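Local coordinates for carbonic anhydrase (Sordaria macrospora, PDB 4O1J), which catalyses the reversible hydration of carbon dioxide to hydrogencarbonate as a zinc-dependent, tetrameric enzyme of the beta class, at the interface of chains A and B. Residues are numbered along the deposited sequence; one frame, centred on the assembly and turned at random. Chains: chain A/B, Carbonic anhydrase.

The three contacts spread over one two-fold interface of the tetramer. Contact 1 and contact 3 lie about 17 Å apart between the centres of their C-alpha atoms, contact 2 and contact 3 about 18 Å, and contact 1 and contact 2 about 22 Å. Contact 1 and contact 3 share Ser57, Phe75, strand 74-79 and helix 89-100 with the chains exchanged, and so join the active-site segment of each subunit to its partner's strand. Contact 2 uses other elements: helix 16-35 of chain B packs across strands of chain A. The dimer therefore probably serves both to hold the subunits together and to complete each zinc site.

Contact 1: the interface of chains A and B. Residues chain A 57-60, 116; chain B 46-47, 75, 97.
B:Gln47 reaches from chain B into the zinc site of chain A and meets the Cys-Xaa-Asp-Xaa-Arg motif of beta-class carbonic anhydrases, which begins at the zinc ligand A:Cys56 and holds the Asp-Arg dyad A:Asp58 and A:Arg60. Hydrogen bonding across the interface centres on the amide oxygen of B:Gln47. Its OE1 accepts from the backbone N of A:Ser59 at 2.9 Å and also from the hydroxyl OG of A:Ser59 at 2.5 Å, both donors tilted modestly from the carbonyl plane. Two donors from one residue help to fix the rotation of the amide. B:Gln47 is long enough for this because its chain runs extended beyond CG (chi2 -176°). Its NE2 lies 3.1 Å from A:Asp58 OD2, but the N-H points elsewhere and this is not a hydrogen bond.

Within chain A a salt bridge orients the carboxylate. A:Arg60 grips it side-on, NE giving a hydrogen bond to A:Asp58 OD1 at 2.8 Å on the syn lone pair and NH2 one to OD2 at 3.0 Å. The backbone N of A:Arg60 adds a bond to the anti lone pair of OD1, holding the carboxylate against turning.

Van der Waals contacts lie alongside. B:Phe75 brings ring atom CE1 to 3.6 Å from A:Asp58 CA, a rigid flat group beside the backbone. The phenol OH of B:Tyr97 packs 3.4 Å from A:Gly116 CA, where the absence of a side chain probably makes room for the polar tip.

Contact 2: the interface of chains A and B. Residues chain A 106, 108, 192, 194, 205; chain B 15, 18-19, 22.
B:Phe18, on the N-terminal helix 16-35 of chain B, lays its ring flat on the imidazole of A:His192, a residue of strand 190-197. The planes differ by 5° and the centroids stand 3.8 Å apart; a flat aromatic suits this place because it can lie parallel on the imidazole over its whole face. With CG anti to the backbone N (chi1 166°), the phenyl ring points away from its helix towards the strands of chain A. B:Leu22, one helical turn on, lies over the opposite face, while A:Val194 CG1 meets the ring edge in plane, 3.8 Å from CZ, and A:Val108 CG2 packs near B:Phe18 CD2.

The stacked imidazole of A:His192 is steadied at its edge: its NE2 shares a hydrogen bond of 2.9 Å with A:His106 ND1, the donor not being decided. A:His106 in turn offers a face to B:Phe18, whose CB sits 3.7 Å from the centroid of that imidazole in a CH-pi contact.

A:Glu205 flanks the far side. Its long side chain lets the methylene CG rest 3.8 Å from B:Leu22 CD1, with the carboxylate plane turned steeply, 74°, against the phenyl ring. Beyond this, carboxylate oxygen OE2 of A:Glu205 approaches the imidazole edge of B:His19 in its plane, 3.5 Å from CE1.

Contact 3: the interface of chains A and B. Residues chain A 75-78, 90, 93-94; chain B 57, 78-80.
A:Phe75 and B:Ile80 meet at about a right angle in the tight part of this contact, ring atom CZ 3.7 Å from the methyl CD1. B:Ser57 CB lies over a face of the same ring, towards its rim. The phenyl group, CG anti to the backbone N (chi1 -162°), thus fills the space between a small serine and a branched isoleucine; an alanine here would probably leave a gap beneath B:Ser57 and B:Ile80 CD1 free to shift.

B:Ser57 is small enough to sit against the backbone of strand 74-79 of chain A and polar enough to bond to it. Its carbonyl O accepts from A:Val76 N at 3.0 Å, and its OG donates to A:Val76 O at 2.7 Å from above the carbonyl plane. A:Val94 CG2 packs on that hydroxyl. Where the strands of the two chains form an antiparallel bridge at Arg78, A:His77 ND1 donates to B:Arg78 O at 2.9 Å.

The other side is looser. The amide plane of A:Asn90 stands 68° from that of B:Asn79, and a water joins A:Asn90 O, at 2.6 Å, to B:Ile80 N, at 3.1 Å. These bonds help to hold the subunits together and probably steady B:Ser57, the neighbour of the zinc-binding cysteine.

Contact 1: the interface of chains A and B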
loop_
_atom_site.group_PDB
_atom_site.type_symbol
_atom_site.label_atom_id
_atom_site.label_comp_id
_atom_site.label_asym_id
_atom_site.label_seq_id
_atom_site.Cartn_x
_atom_site.Cartn_y
_atom_site.Cartn_z
ATOM N N SER A 57 15.009 -1.758 -9.114
ATOM C CA SER A 57 15.810 -0.772 -8.404
ATOM C C SER A 57 17.308 -1.003 -8.565
ATOM O O SER A 57 18.107 -0.110 -8.272
ATOM C CB SER A 57 15.447 -0.799 -6.912
ATOM O OG SER A 57 14.231 -0.115 -6.664
ATOM N N ASP A 58 17.655 -2.197 -9.049
ATOM C CA ASP A 58 19.028 -2.643 -9.295
ATOM C C ASP A 58 19.931 -1.521 -9.799
ATOM O O ASP A 58 19.562 -0.768 -10.708
ATOM C CB ASP A 58 19.005 -3.790 -10.311
ATOM C CG ASP A 58 20.243 -4.668 -10.248
ATOM O OD1 ASP A 58 21.314 -4.226 -10.725
ATOM O OD2 ASP A 58 20.138 -5.809 -9.737
ATOM N N SER A 59 21.114 -1.407 -9.199
ATOM C CA SER A 59 22.030 -0.322 -9.537
ATOM C C SER A 59 22.552 -0.465 -10.966
ATOM O O SER A 59 23.009 0.503 -11.579
ATOM C CB SER A 59 23.203 -0.268 -8.544
ATOM O OG SER A 59 23.926 -1.490 -8.499
ATOM N N ARG A 60 22.456 -1.675 -11.501
ATOM C CA ARG A 60 22.992 -1.957 -12.817
ATOM C C ARG A 60 21.970 -1.688 -13.924
ATOM O O ARG A 60 22.239 -1.924 -15.101
ATOM C CB ARG A 60 23.472 -3.403 -12.862
ATOM C CG ARG A 60 24.424 -3.740 -11.727
ATOM C CD ARG A 60 24.656 -5.230 -11.630
ATOM N NE ARG A 60 23.502 -5.923 -11.068
ATOM C CZ ARG A 60 23.391 -7.246 -10.978
ATOM N NH1 ARG A 60 24.365 -8.032 -11.423
ATOM N NH2 ARG A 60 22.297 -7.784 -10.454
ATOM N N GLY A 116 18.098 -9.929 -7.764
ATOM C CA GLY A 116 18.163 -10.384 -6.390
ATOM C C GLY A 116 16.804 -10.763 -5.843
ATOM O O GLY A 116 16.695 -11.703 -5.058
ATOM N N GLY B 46 27.790 -9.139 -10.007
ATOM C CA GLY B 46 27.105 -8.697 -8.812
ATOM C C GLY B 46 27.159 -7.193 -8.732
ATOM O O GLY B 46 27.733 -6.538 -9.600
ATOM N N GLN B 47 26.579 -6.636 -7.680
ATOM C CA GLN B 47 26.573 -5.193 -7.521
ATOM C C GLN B 47 27.017 -4.799 -6.125
ATOM O O GLN B 47 26.805 -5.534 -5.154
ATOM C CB GLN B 47 25.184 -4.617 -7.814
ATOM C CG GLN B 47 24.112 -5.019 -6.803
ATOM C CD GLN B 47 22.729 -4.521 -7.177
ATOM O OE1 GLN B 47 22.549 -3.353 -7.518
ATOM N NE2 GLN B 47 21.746 -5.408 -7.124
ATOM N N PHE B 75 21.683 2.455 -6.448
ATOM C CA PHE B 75 20.459 1.669 -6.262
ATOM C C PHE B 75 19.281 2.632 -6.102
ATOM O O PHE B 75 19.323 3.482 -5.223
ATOM C CB PHE B 75 20.618 0.786 -5.021
ATOM C CG PHE B 75 19.655 -0.360 -4.939
ATOM C CD1 PHE B 75 19.768 -1.451 -5.792
ATOM C CD2 PHE B 75 18.660 -0.371 -3.972
ATOM C CE1 PHE B 75 18.890 -2.521 -5.698
ATOM C CE2 PHE B 75 17.779 -1.436 -3.871
ATOM C CZ PHE B 75 17.892 -2.511 -4.735
ATOM N N TYR B 97 16.018 -3.582 1.304
ATOM C CA TYR B 97 16.972 -4.331 0.496
ATOM C C TYR B 97 18.289 -3.569 0.368
ATOM O O TYR B 97 19.371 -4.160 0.427
ATOM C CB TYR B 97 16.404 -4.626 -0.889
ATOM C CG TYR B 97 17.133 -5.743 -1.597
ATOM C CD1 TYR B 97 16.764 -7.067 -1.394
ATOM C CD2 TYR B 97 18.201 -5.484 -2.453
ATOM C CE1 TYR B 97 17.425 -8.103 -2.028
ATOM C CE2 TYR B 97 18.876 -6.518 -3.094
ATOM C CZ TYR B 97 18.480 -7.827 -2.876
ATOM O OH TYR B 97 19.133 -8.869 -3.500
#

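Contact 2: the interface of chains A and B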
loop_
_atom_site.group_PDB
_atom_site.type_symbol
_atom_site.label_atom_id
_atom_site.label_comp_id
_atom_site.label_asym_id
_atom_site.label_seq_id
_atom_site.Cartn_x
_atom_site.Cartn_y
_atom_site.Cartn_z
ATOM N N HIS A 106 4.431 4.878 -24.848
ATOM C CA HIS A 106 4.971 3.543 -24.608
ATOM C C HIS A 106 5.154 3.259 -23.124
ATOM O O HIS A 106 5.620 4.117 -22.380
ATOM C CB HIS A 106 6.313 3.381 -25.317
ATOM C CG HIS A 106 6.224 3.524 -26.800
ATOM N ND1 HIS A 106 5.781 2.510 -27.619
ATOM C CD2 HIS A 106 6.480 4.578 -27.610
ATOM C CE1 HIS A 106 5.789 2.924 -28.872
ATOM N NE2 HIS A 106 6.208 4.177 -28.894
ATOM N N VAL A 108 7.127 0.444 -20.854
ATOM C CA VAL A 108 8.139 -0.596 -20.926
ATOM C C VAL A 108 8.355 -1.259 -19.575
ATOM O O VAL A 108 8.921 -0.657 -18.659
ATOM C CB VAL A 108 9.492 -0.033 -21.414
ATOM C CG1 VAL A 108 10.519 -1.144 -21.520
ATOM C CG2 VAL A 108 9.324 0.680 -22.743
ATOM N N HIS A 192 5.008 -2.898 -23.687
ATOM C CA HIS A 192 6.054 -3.826 -24.093
ATOM C C HIS A 192 6.704 -4.491 -22.884
ATOM O O HIS A 192 7.022 -3.832 -21.886
ATOM C CB HIS A 192 7.116 -3.099 -24.926
ATOM C CG HIS A 192 6.547 -2.086 -25.870
ATOM N ND1 HIS A 192 6.081 -2.414 -27.126
ATOM C CD2 HIS A 192 6.347 -0.750 -25.732
ATOM C CE1 HIS A 192 5.627 -1.327 -27.725
ATOM N NE2 HIS A 192 5.777 -0.305 -26.897
ATOM N N VAL A 194 10.050 -6.278 -21.786
ATOM C CA VAL A 194 11.416 -6.480 -22.242
ATOM C C VAL A 194 12.317 -7.074 -21.162
ATOM O O VAL A 194 11.976 -7.128 -19.970
ATOM C CB VAL A 194 12.060 -5.163 -22.741
ATOM C CG1 VAL A 194 11.211 -4.524 -23.835
ATOM C CG2 VAL A 194 12.265 -4.204 -21.588
ATOM N N GLU A 205 13.019 -8.092 -26.599
ATOM C CA GLU A 205 11.584 -8.157 -26.354
ATOM C C GLU A 205 11.195 -9.562 -25.921
ATOM O O GLU A 205 11.719 -10.536 -26.447
ATOM C CB GLU A 205 10.802 -7.750 -27.599
ATOM C CG GLU A 205 11.088 -6.349 -28.071
ATOM C CD GLU A 205 10.321 -6.001 -29.327
ATOM O OE1 GLU A 205 9.103 -6.279 -29.374
ATOM O OE2 GLU A 205 10.928 -5.436 -30.262
ATOM N N GLU B 15 5.211 2.652 -32.587
ATOM C CA GLU B 15 6.213 1.792 -31.964
ATOM C C GLU B 15 7.603 2.369 -32.185
ATOM O O GLU B 15 8.573 1.943 -31.565
ATOM C CB GLU B 15 6.124 0.367 -32.523
ATOM C CG GLU B 15 6.355 -0.724 -31.487
ATOM C CD GLU B 15 5.997 -2.110 -32.000
ATOM O OE1 GLU B 15 5.219 -2.206 -32.977
ATOM O OE2 GLU B 15 6.500 -3.104 -31.426
ATOM N N PHE B 18 9.987 3.515 -29.253
ATOM C CA PHE B 18 10.399 2.344 -28.495
ATOM C C PHE B 18 11.492 1.555 -29.234
ATOM O O PHE B 18 12.491 1.123 -28.637
ATOM C CB PHE B 18 9.180 1.471 -28.207
ATOM C CG PHE B 18 9.515 0.095 -27.730
ATOM C CD1 PHE B 18 9.289 -1.003 -28.544
ATOM C CD2 PHE B 18 10.031 -0.107 -26.463
ATOM C CE1 PHE B 18 9.584 -2.276 -28.103
ATOM C CE2 PHE B 18 10.329 -1.377 -26.018
ATOM C CZ PHE B 18 10.107 -2.462 -26.837
ATOM N N HIS B 19 11.308 1.385 -30.539
ATOM C CA HIS B 19 12.272 0.640 -31.342
ATOM C C HIS B 19 13.572 1.431 -31.466
ATOM O O HIS B 19 14.665 0.854 -31.526
ATOM C CB HIS B 19 11.694 0.316 -32.720
ATOM C CG HIS B 19 10.659 -0.769 -32.703
ATOM N ND1 HIS B 19 10.802 -1.930 -31.965
ATOM C CD2 HIS B 19 9.456 -0.867 -33.315
ATOM C CE1 HIS B 19 9.742 -2.693 -32.134
ATOM N NE2 HIS B 19 8.907 -2.073 -32.955
ATOM N N LEU B 22 15.436 0.681 -28.328
ATOM C CA LEU B 22 16.134 -0.601 -28.413
ATOM C C LEU B 22 17.409 -0.469 -29.245
ATOM O O LEU B 22 18.470 -1.008 -28.894
ATOM C CB LEU B 22 15.217 -1.674 -28.998
ATOM C CG LEU B 22 14.013 -2.020 -28.114
ATOM C CD1 LEU B 22 13.267 -3.236 -28.648
ATOM C CD2 LEU B 22 14.442 -2.236 -26.665
#

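Contact 3: the interface of chains A and B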
loop_
_atom_site.group_PDB
_atom_site.type_symbol
_atom_site.label_atom_id
_atom_site.label_comp_id
_atom_site.label_asym_id
_atom_site.label_seq_id
_atom_site.Cartn_x
_atom_site.Cartn_y
_atom_site.Cartn_z
ATOM N N PHE A 75 10.223 8.724 -18.361
ATOM C CA PHE A 75 9.544 8.843 -17.068
ATOM C C PHE A 75 9.604 7.488 -16.358
ATOM O O PHE A 75 9.164 6.499 -16.928
ATOM C CB PHE A 75 8.093 9.273 -17.304
ATOM C CG PHE A 75 7.403 9.840 -16.100
ATOM C CD1 PHE A 75 7.746 11.091 -15.602
ATOM C CD2 PHE A 75 6.370 9.141 -15.491
ATOM C CE1 PHE A 75 7.088 11.623 -14.502
ATOM C CE2 PHE A 75 5.708 9.665 -14.393
ATOM C CZ PHE A 75 6.068 10.906 -13.896
ATOM N N VAL A 76 10.141 7.400 -15.141
ATOM C CA VAL A 76 10.404 6.054 -14.620
ATOM C C VAL A 76 9.919 5.768 -13.194
ATOM O O VAL A 76 9.937 6.628 -12.312
ATOM C CB VAL A 76 11.941 5.711 -14.702
ATOM C CG1 VAL A 76 12.729 6.867 -15.275
ATOM C CG2 VAL A 76 12.525 5.299 -13.354
ATOM N N HIS A 77 9.466 4.532 -13.007
ATOM C CA HIS A 77 9.223 3.961 -11.697
ATOM C C HIS A 77 10.115 2.735 -11.534
ATOM O O HIS A 77 10.220 1.889 -12.432
ATOM C CB HIS A 77 7.748 3.591 -11.521
ATOM C CG HIS A 77 7.457 2.841 -10.256
ATOM N ND1 HIS A 77 7.604 3.400 -9.006
ATOM C CD2 HIS A 77 7.012 1.577 -10.052
ATOM C CE1 HIS A 77 7.272 2.513 -8.084
ATOM N NE2 HIS A 77 6.909 1.399 -8.695
ATOM N N ARG A 78 10.765 2.650 -10.382
ATOM C CA ARG A 78 11.643 1.531 -10.084
ATOM C C ARG A 78 11.405 1.006 -8.685
ATOM O O ARG A 78 11.337 1.773 -7.719
ATOM C CB ARG A 78 13.114 1.920 -10.237
ATOM C CG ARG A 78 13.611 2.040 -11.661
ATOM C CD ARG A 78 15.014 1.485 -11.730
ATOM N NE ARG A 78 16.033 2.494 -11.984
ATOM C CZ ARG A 78 17.334 2.307 -11.775
ATOM N NH1 ARG A 78 17.778 1.158 -11.281
ATOM N NH2 ARG A 78 18.191 3.278 -12.050
ATOM N N ASN A 90 1.544 3.169 -4.981
ATOM C CA ASN A 90 2.791 3.802 -5.395
ATOM C C ASN A 90 3.001 3.704 -6.910
ATOM O O ASN A 90 3.234 4.715 -7.578
ATOM C CB ASN A 90 3.968 3.159 -4.651
ATOM C CG ASN A 90 5.271 3.919 -4.829
ATOM O OD1 ASN A 90 5.559 4.452 -5.903
ATOM N ND2 ASN A 90 6.083 3.947 -3.777
ATOM N N ALA A 93 0.173 5.340 -9.071
ATOM C CA ALA A 93 0.286 6.788 -9.179
ATOM C C ALA A 93 1.195 7.186 -10.345
ATOM O O ALA A 93 0.869 8.098 -11.115
ATOM C CB ALA A 93 0.801 7.376 -7.876
ATOM N N VAL A 94 2.319 6.485 -10.489
ATOM C CA VAL A 94 3.265 6.786 -11.558
ATOM C C VAL A 94 2.629 6.483 -12.902
ATOM O O VAL A 94 2.740 7.272 -13.843
ATOM C CB VAL A 94 4.583 5.981 -11.427
ATOM C CG1 VAL A 94 5.491 6.274 -12.599
ATOM C CG2 VAL A 94 5.286 6.298 -10.113
ATOM N N SER B 57 9.861 10.472 -10.224
ATOM C CA SER B 57 9.748 9.727 -11.469
ATOM C C SER B 57 10.035 10.583 -12.697
ATOM O O SER B 57 10.260 10.049 -13.786
ATOM C CB SER B 57 8.337 9.132 -11.582
ATOM O OG SER B 57 8.199 7.974 -10.777
ATOM N N ARG B 78 12.121 5.369 -7.414
ATOM C CA ARG B 78 11.537 6.590 -7.940
ATOM C C ARG B 78 10.027 6.503 -7.980
ATOM O O ARG B 78 9.458 5.513 -8.451
ATOM C CB ARG B 78 12.064 6.902 -9.341
ATOM C CG ARG B 78 13.474 7.450 -9.399
ATOM C CD ARG B 78 13.532 8.517 -10.467
ATOM N NE ARG B 78 14.331 8.145 -11.627
ATOM C CZ ARG B 78 14.272 8.767 -12.801
ATOM N NH1 ARG B 78 13.432 9.777 -12.987
ATOM N NH2 ARG B 78 15.050 8.368 -13.797
ATOM N N ASN B 79 9.380 7.535 -7.461
ATOM C CA ASN B 79 7.928 7.617 -7.537
ATOM C C ASN B 79 7.477 9.045 -7.802
ATOM O O ASN B 79 8.299 9.937 -8.002
ATOM C CB ASN B 79 7.285 7.082 -6.259
ATOM C CG ASN B 79 7.734 7.829 -5.018
ATOM O OD1 ASN B 79 7.531 9.041 -4.889
ATOM N ND2 ASN B 79 8.319 7.097 -4.078
ATOM N N ILE B 80 6.168 9.261 -7.804
ATOM C CA ILE B 80 5.637 10.600 -8.011
ATOM C C ILE B 80 6.032 11.542 -6.875
ATOM O O ILE B 80 5.692 11.305 -5.718
ATOM C CB ILE B 80 4.110 10.578 -8.155
ATOM C CG1 ILE B 80 3.727 9.788 -9.406
ATOM C CG2 ILE B 80 3.560 11.999 -8.241
ATOM C CD1 ILE B 80 4.361 10.311 -10.689
HETATM O O HOH W 1 4.136 7.079 -6.992
#